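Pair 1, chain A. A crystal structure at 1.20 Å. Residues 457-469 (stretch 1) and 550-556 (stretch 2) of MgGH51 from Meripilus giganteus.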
# COMPACT_ATOMS: atom_id res chain seq x y z
N ALA A 457 -2.83 1.23 19.40
CA ALA A 457 -3.93 1.90 18.70
C ALA A 457 -4.47 3.05 19.54
O ALA A 457 -4.85 4.09 18.99
CB ALA A 457 -5.02 0.91 18.35
N THR A 458 -4.60 2.81 20.87
CA THR A 458 -5.16 3.87 21.72
C THR A 458 -4.20 5.03 21.89
O THR A 458 -4.62 6.20 21.93
CB THR A 458 -5.65 3.28 23.05
OG1 THR A 458 -4.61 2.70 23.83
CG2 THR A 458 -6.76 2.31 22.83
N GLY A 459 -2.89 4.78 21.99
CA GLY A 459 -1.89 5.86 22.03
C GLY A 459 -1.93 6.60 20.71
O GLY A 459 -1.92 7.86 20.73
N GLU A 460 -1.95 5.91 19.59
CA GLU A 460 -2.08 6.57 18.29
C GLU A 460 -3.35 7.43 18.24
O GLU A 460 -3.30 8.59 17.79
CB GLU A 460 -2.11 5.56 17.17
CG GLU A 460 -0.77 4.86 16.97
CD GLU A 460 -0.86 3.46 16.38
OE1 GLU A 460 -1.97 3.06 15.94
OE2 GLU A 460 0.20 2.80 16.31
N ALA A 461 -4.47 6.93 18.72
CA ALA A 461 -5.72 7.66 18.69
C ALA A 461 -5.60 8.92 19.52
O ALA A 461 -6.09 10.00 19.09
CB ALA A 461 -6.86 6.80 19.17
N ALA A 462 -4.93 8.90 20.66
CA ALA A 462 -4.72 10.13 21.44
C ALA A 462 -3.91 11.14 20.61
O ALA A 462 -4.27 12.32 20.55
CB ALA A 462 -4.01 9.77 22.75
N PHE A 463 -2.84 10.68 19.99
CA PHE A 463 -2.05 11.59 19.13
C PHE A 463 -2.94 12.13 17.98
O PHE A 463 -2.82 13.33 17.64
CB PHE A 463 -0.88 10.79 18.57
CG PHE A 463 0.12 11.59 17.79
CD1 PHE A 463 1.08 12.36 18.43
CD2 PHE A 463 0.21 11.50 16.40
CE1 PHE A 463 2.03 13.07 17.72
CE2 PHE A 463 1.15 12.20 15.69
CZ PHE A 463 2.11 12.94 16.36
N MET A 464 -3.81 11.32 17.41
CA MET A 464 -4.68 11.75 16.30
C MET A 464 -5.68 12.81 16.76
O MET A 464 -6.05 13.66 15.92
CB MET A 464 -5.37 10.52 15.71
CG MET A 464 -4.37 9.54 15.01
SD MET A 464 -4.97 7.86 14.91
CE MET A 464 -6.15 8.20 13.67
N THR A 465 -6.14 12.79 18.00
CA THR A 465 -7.01 13.86 18.47
C THR A 465 -6.27 15.22 18.36
O THR A 465 -6.90 16.24 18.03
CB THR A 465 -7.54 13.67 19.90
OG1 THR A 465 -6.49 13.75 20.86
CG2 THR A 465 -8.36 12.42 20.03
N GLY A 466 -4.96 15.22 18.60
CA GLY A 466 -4.17 16.43 18.44
C GLY A 466 -4.02 16.79 16.96
O GLY A 466 -4.05 17.95 16.62
N LEU A 467 -3.80 15.81 16.08
CA LEU A 467 -3.77 16.10 14.64
C LEU A 467 -5.07 16.80 14.22
O LEU A 467 -5.04 17.78 13.44
CB LEU A 467 -3.53 14.82 13.84
CG LEU A 467 -2.24 14.07 14.11
CD1 LEU A 467 -2.18 12.83 13.25
CD2 LEU A 467 -1.01 14.92 13.85
N GLU A 468 -6.18 16.31 14.72
CA GLU A 468 -7.48 16.86 14.33
C GLU A 468 -7.69 18.24 14.93
O GLU A 468 -8.14 19.18 14.24
CB GLU A 468 -8.61 15.86 14.69
CG GLU A 468 -9.95 16.22 14.14
CD GLU A 468 -10.96 15.09 14.31
OE1 GLU A 468 -11.59 15.04 15.36
OE2 GLU A 468 -11.09 14.27 13.34
N ARG A 469 -7.36 18.43 16.22
CA ARG A 469 -7.46 19.78 16.82
C ARG A 469 -6.63 20.80 16.03
O ARG A 469 -7.02 21.95 15.84
CB ARG A 469 -7.00 19.70 18.28
CG ARG A 469 -6.96 21.08 18.95
CD ARG A 469 -6.74 21.04 20.46
NE ARG A 469 -5.44 20.44 20.80
CZ ARG A 469 -5.24 19.18 21.22
NH1 ARG A 469 -6.24 18.35 21.47
NH2 ARG A 469 -3.98 18.75 21.38
N ILE A 550 -17.78 12.96 18.39
CA ILE A 550 -16.98 13.12 19.61
C ILE A 550 -16.08 11.92 19.71
O ILE A 550 -16.53 10.80 19.99
CB ILE A 550 -17.89 13.28 20.83
CG1 ILE A 550 -18.86 14.43 20.71
CG2 ILE A 550 -17.04 13.37 22.09
CD1 ILE A 550 -19.99 14.40 21.72
N LYS A 551 -14.78 12.10 19.43
CA LYS A 551 -13.79 11.00 19.42
C LYS A 551 -12.98 11.06 20.69
O LYS A 551 -12.47 12.13 21.02
CB LYS A 551 -12.94 11.10 18.12
CG LYS A 551 -13.77 10.91 16.87
CD LYS A 551 -13.05 10.52 15.64
CE LYS A 551 -12.22 11.62 15.06
NZ LYS A 551 -12.76 12.13 13.68
N ILE A 552 -12.88 9.93 21.38
CA ILE A 552 -12.31 9.87 22.73
C ILE A 552 -11.30 8.74 22.80
O ILE A 552 -11.65 7.56 22.54
CB ILE A 552 -13.41 9.61 23.77
CG1 ILE A 552 -14.57 10.60 23.64
CG2 ILE A 552 -12.82 9.61 25.17
CD1 ILE A 552 -15.85 10.17 24.32
N ALA A 553 -10.07 9.06 23.17
CA ALA A 553 -9.01 8.07 23.37
C ALA A 553 -8.68 8.02 24.86
O ALA A 553 -8.22 9.02 25.41
CB ALA A 553 -7.79 8.42 22.53
N ASN A 554 -8.85 6.84 25.45
CA ASN A 554 -8.34 6.57 26.81
C ASN A 554 -7.15 5.65 26.62
O ASN A 554 -7.33 4.46 26.43
CB ASN A 554 -9.40 6.01 27.74
CG ASN A 554 -8.88 5.85 29.15
OD1 ASN A 554 -7.66 6.03 29.38
ND2 ASN A 554 -9.77 5.55 30.09
N ALA A 555 -5.94 6.22 26.63
CA ALA A 555 -4.70 5.49 26.32
C ALA A 555 -4.05 4.94 27.55
O ALA A 555 -2.87 4.42 27.44
CB ALA A 555 -3.72 6.37 25.56
N GLY A 556 -4.72 5.02 28.70
CA GLY A 556 -4.21 4.58 29.99
C GLY A 556 -4.96 3.38 30.58
O GLY A 556 -5.93 2.87 30.02
O HOH W 1 -14.25 14.23 15.34

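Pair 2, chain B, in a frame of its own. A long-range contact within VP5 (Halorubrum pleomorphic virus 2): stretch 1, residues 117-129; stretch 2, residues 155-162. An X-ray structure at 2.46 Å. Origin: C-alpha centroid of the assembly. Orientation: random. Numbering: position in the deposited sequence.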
# COMPACT_ATOMS: atom_id res chain seq x y z
N TRP B 117 2.12 -7.84 10.85
CA TRP B 117 2.27 -9.30 10.76
C TRP B 117 1.58 -9.95 11.96
O TRP B 117 0.89 -10.96 11.79
CB TRP B 117 3.77 -9.71 10.69
CG TRP B 117 4.00 -11.20 10.70
CD1 TRP B 117 4.25 -11.98 11.79
CD2 TRP B 117 4.02 -12.08 9.57
NE1 TRP B 117 4.42 -13.30 11.41
CE2 TRP B 117 4.28 -13.39 10.05
CE3 TRP B 117 3.84 -11.90 8.19
CZ2 TRP B 117 4.36 -14.50 9.20
CZ3 TRP B 117 3.92 -13.01 7.35
CH2 TRP B 117 4.19 -14.29 7.86
N ASN B 118 1.76 -9.38 13.18
CA ASN B 118 1.17 -9.88 14.42
C ASN B 118 -0.36 -9.87 14.36
O ASN B 118 -0.97 -10.88 14.72
CB ASN B 118 1.66 -9.07 15.62
CG ASN B 118 3.09 -9.38 15.99
OD1 ASN B 118 3.71 -10.28 15.42
ND2 ASN B 118 3.64 -8.62 16.92
N GLU B 119 -0.97 -8.79 13.83
CA GLU B 119 -2.43 -8.68 13.67
C GLU B 119 -2.95 -9.72 12.69
O GLU B 119 -4.07 -10.21 12.87
CB GLU B 119 -2.85 -7.27 13.23
CG GLU B 119 -4.21 -6.86 13.76
CD GLU B 119 -4.41 -6.90 15.27
OE1 GLU B 119 -3.44 -6.60 16.01
OE2 GLU B 119 -5.53 -7.23 15.71
N SER B 120 -2.15 -10.08 11.68
CA SER B 120 -2.50 -11.10 10.69
C SER B 120 -2.49 -12.50 11.32
O SER B 120 -3.42 -13.28 11.08
CB SER B 120 -1.55 -11.04 9.50
OG SER B 120 -1.30 -9.74 9.01
N VAL B 121 -1.45 -12.83 12.12
CA VAL B 121 -1.28 -14.12 12.81
C VAL B 121 -2.37 -14.27 13.89
O VAL B 121 -2.97 -15.34 14.00
CB VAL B 121 0.16 -14.33 13.38
CG1 VAL B 121 0.28 -15.66 14.12
CG2 VAL B 121 1.21 -14.24 12.28
N ALA B 122 -2.64 -13.18 14.66
CA ALA B 122 -3.67 -13.14 15.71
C ALA B 122 -5.06 -13.43 15.12
O ALA B 122 -5.82 -14.22 15.68
CB ALA B 122 -3.67 -11.79 16.40
N GLU B 123 -5.36 -12.80 13.97
CA GLU B 123 -6.61 -12.96 13.21
C GLU B 123 -6.71 -14.38 12.68
O GLU B 123 -7.80 -14.96 12.70
CB GLU B 123 -6.66 -11.95 12.07
CG GLU B 123 -7.98 -11.84 11.35
CD GLU B 123 -7.92 -10.88 10.19
OE1 GLU B 123 -8.72 -9.92 10.17
OE2 GLU B 123 -7.07 -11.09 9.30
N LEU B 124 -5.57 -14.95 12.20
CA LEU B 124 -5.49 -16.31 11.69
C LEU B 124 -5.78 -17.29 12.82
O LEU B 124 -6.51 -18.26 12.60
CB LEU B 124 -4.12 -16.61 11.04
CG LEU B 124 -3.88 -18.03 10.50
CD1 LEU B 124 -4.83 -18.37 9.36
CD2 LEU B 124 -2.44 -18.22 10.06
N ASP B 125 -5.25 -17.02 14.03
CA ASP B 125 -5.46 -17.86 15.21
C ASP B 125 -6.95 -17.94 15.57
O ASP B 125 -7.44 -19.04 15.84
CB ASP B 125 -4.64 -17.36 16.41
CG ASP B 125 -4.69 -18.27 17.62
OD1 ASP B 125 -4.50 -19.50 17.46
OD2 ASP B 125 -4.92 -17.75 18.74
N SER B 126 -7.66 -16.79 15.51
CA SER B 126 -9.09 -16.73 15.78
C SER B 126 -9.91 -17.33 14.62
O SER B 126 -11.02 -17.79 14.86
CB SER B 126 -9.55 -15.31 16.11
OG SER B 126 -9.18 -14.37 15.12
N ILE B 127 -9.34 -17.39 13.39
CA ILE B 127 -9.99 -18.06 12.24
C ILE B 127 -9.94 -19.56 12.53
O ILE B 127 -10.99 -20.22 12.54
CB ILE B 127 -9.34 -17.71 10.86
CG1 ILE B 127 -9.72 -16.30 10.39
CG2 ILE B 127 -9.70 -18.76 9.80
CD1 ILE B 127 -8.68 -15.63 9.46
N LEU B 128 -8.72 -20.09 12.82
CA LEU B 128 -8.47 -21.51 13.13
C LEU B 128 -9.26 -21.97 14.36
O LEU B 128 -9.58 -23.15 14.45
CB LEU B 128 -6.96 -21.78 13.32
CG LEU B 128 -6.01 -21.42 12.17
CD1 LEU B 128 -4.58 -21.38 12.64
CD2 LEU B 128 -6.14 -22.38 11.01
N SER B 129 -9.61 -21.05 15.29
CA SER B 129 -10.44 -21.35 16.46
C SER B 129 -11.87 -21.57 16.00
O SER B 129 -12.45 -22.62 16.27
CB SER B 129 -10.36 -20.23 17.49
OG SER B 129 -9.07 -20.10 18.05
N ASP B 155 -0.89 -30.27 10.56
CA ASP B 155 -1.70 -29.17 11.08
C ASP B 155 -1.13 -27.81 10.68
O ASP B 155 0.07 -27.67 10.43
CB ASP B 155 -1.86 -29.24 12.62
CG ASP B 155 -3.21 -28.78 13.16
OD1 ASP B 155 -4.08 -28.38 12.35
OD2 ASP B 155 -3.40 -28.84 14.39
N LEU B 156 -2.02 -26.81 10.60
CA LEU B 156 -1.71 -25.41 10.32
C LEU B 156 -2.12 -24.64 11.57
O LEU B 156 -3.30 -24.64 11.93
CB LEU B 156 -2.43 -24.92 9.05
CG LEU B 156 -2.45 -23.41 8.76
CD1 LEU B 156 -1.07 -22.87 8.40
CD2 LEU B 156 -3.43 -23.09 7.65
N LEU B 157 -1.13 -24.06 12.27
CA LEU B 157 -1.36 -23.34 13.52
C LEU B 157 -0.81 -21.91 13.48
O LEU B 157 0.07 -21.59 12.68
CB LEU B 157 -0.75 -24.12 14.70
CG LEU B 157 -1.31 -25.53 14.96
CD1 LEU B 157 -0.44 -26.30 15.92
CD2 LEU B 157 -2.75 -25.49 15.46
N ALA B 158 -1.36 -21.04 14.33
CA ALA B 158 -0.95 -19.65 14.45
C ALA B 158 -0.70 -19.32 15.91
O ALA B 158 -1.57 -19.53 16.75
CB ALA B 158 -2.00 -18.73 13.86
N ASN B 159 0.53 -18.87 16.21
CA ASN B 159 0.95 -18.54 17.57
C ASN B 159 1.08 -17.01 17.68
O ASN B 159 2.08 -16.47 17.22
CB ASN B 159 2.25 -19.25 17.91
CG ASN B 159 2.22 -20.71 17.54
OD1 ASN B 159 1.65 -21.54 18.25
ND2 ASN B 159 2.84 -21.04 16.43
N PRO B 160 0.05 -16.30 18.22
CA PRO B 160 0.13 -14.83 18.28
C PRO B 160 1.22 -14.33 19.24
O PRO B 160 1.61 -15.06 20.14
CB PRO B 160 -1.26 -14.41 18.79
CG PRO B 160 -2.12 -15.60 18.64
CD PRO B 160 -1.22 -16.78 18.78
N SER B 161 1.68 -13.07 19.04
CA SER B 161 2.68 -12.44 19.90
C SER B 161 2.31 -12.63 21.37
O SER B 161 1.15 -12.48 21.75
CB SER B 161 2.83 -10.95 19.56
OG SER B 161 1.63 -10.23 19.76
N GLY B 162 3.29 -13.07 22.15
CA GLY B 162 3.10 -13.38 23.56
C GLY B 162 3.12 -14.87 23.82
O GLY B 162 3.61 -15.30 24.87
O HOH W 2 0.01 -11.74 17.10

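In both pairs a helix packs across a strand, and the strand leads at its C-terminal end into a loop that stays against the helix. The axes approach to 7.2 Å in pair 1 and 7.1 Å in pair 2, with signed crossing angles of -134° and -129°, so each strand runs obliquely and largely against the helix direction. Superposing N, CA and C of 14 central residues gives an RMSD of 0.8 Å. The helices match from A:Ala457 on B:Ser120 to A:Gly466 on B:Ser129, and the second stretches from A:Ile550 on B:Asp155 to A:Gly556 on B:Ser161.

The closest match of side chains is at an alanine of the strand: A:Ala553 and B:Ala158 coincide to 0.4 Å at CA and 0.9 Å at their side-chain centres, and each CA-to-CB bond points toward the helix. In pair 1 the methyl lies so close to the helix that it meets backbone: A:Ala553 CB is 3.5 Å from A:Ala462 N and 3.9 Å from A:Thr458 O. In pair 2, B:Ala158 CB lies 3.5 Å from B:Val121 O, the carbonyl matching that of A:Thr458. A single methyl fills this position, and both helices approach it closely.

The side chains around that methyl differ. Pair 1 surrounds it with small groups, A:Ala461 CB at 3.8 Å and A:Ala462 CB at 4.0 Å from A:Ala553 CB. At the matched helix positions pair 2 has B:Leu124, whose CD2 is 3.9 Å from B:Ala158 CB, and B:Asp125, whose CB is likewise 3.9 Å from it. The aspartate brings a polar cost: B:Asp125 OD1 lies 3.0 Å from B:Ala158 O, but both are acceptors and no hydrogen bond forms. A:Thr458 and B:Val121, both beta-branched, superpose to 0.4 Å at CA; A:Thr458 CB is 4.0 Å from A:Asn554 O, and B:Val121 CG1 is 3.7 Å from B:Asn159 O.

One residue past the matched asparagines, the loop presents A:Ala555 or B:Pro160. A:Ala555 CB packs 4.0 Å from A:Gly459 N, whereas B:Pro160 CB packs 4.1 Å from B:Ala122 CA, and its larger ring also reaches the aspartate, CG lying 3.5 Å from B:Asp125 OD2.

The contrast is sharpest at A:Lys551 and B:Leu156. The lysine reaches A:Glu468, where NZ donates to OE2 at 2.7 Å within a salt bridge; water 1 reinforces it, donating to A:Glu468 OE1 at 2.8 Å and accepting from A:Lys551 NZ at 3.1 Å. The leucine instead makes an apolar contact, B:Leu156 CD2 to B:Leu128 CD2 at 4.4 Å. B:Leu128 matches A:Thr465, whose OG1 turns back to donate to A:Ala462 O at 2.7 Å, leaving CG2 4.2 Å from A:Lys551 O. Pair 2 has no direct hydrogen bond across its stretches, yet water 2 links them, donating to B:Asn118 O at 2.7 Å and accepting from B:Ser161 N at 2.9 Å. Buried area is 349 Å² in pair 1 and 480 Å² in pair 2.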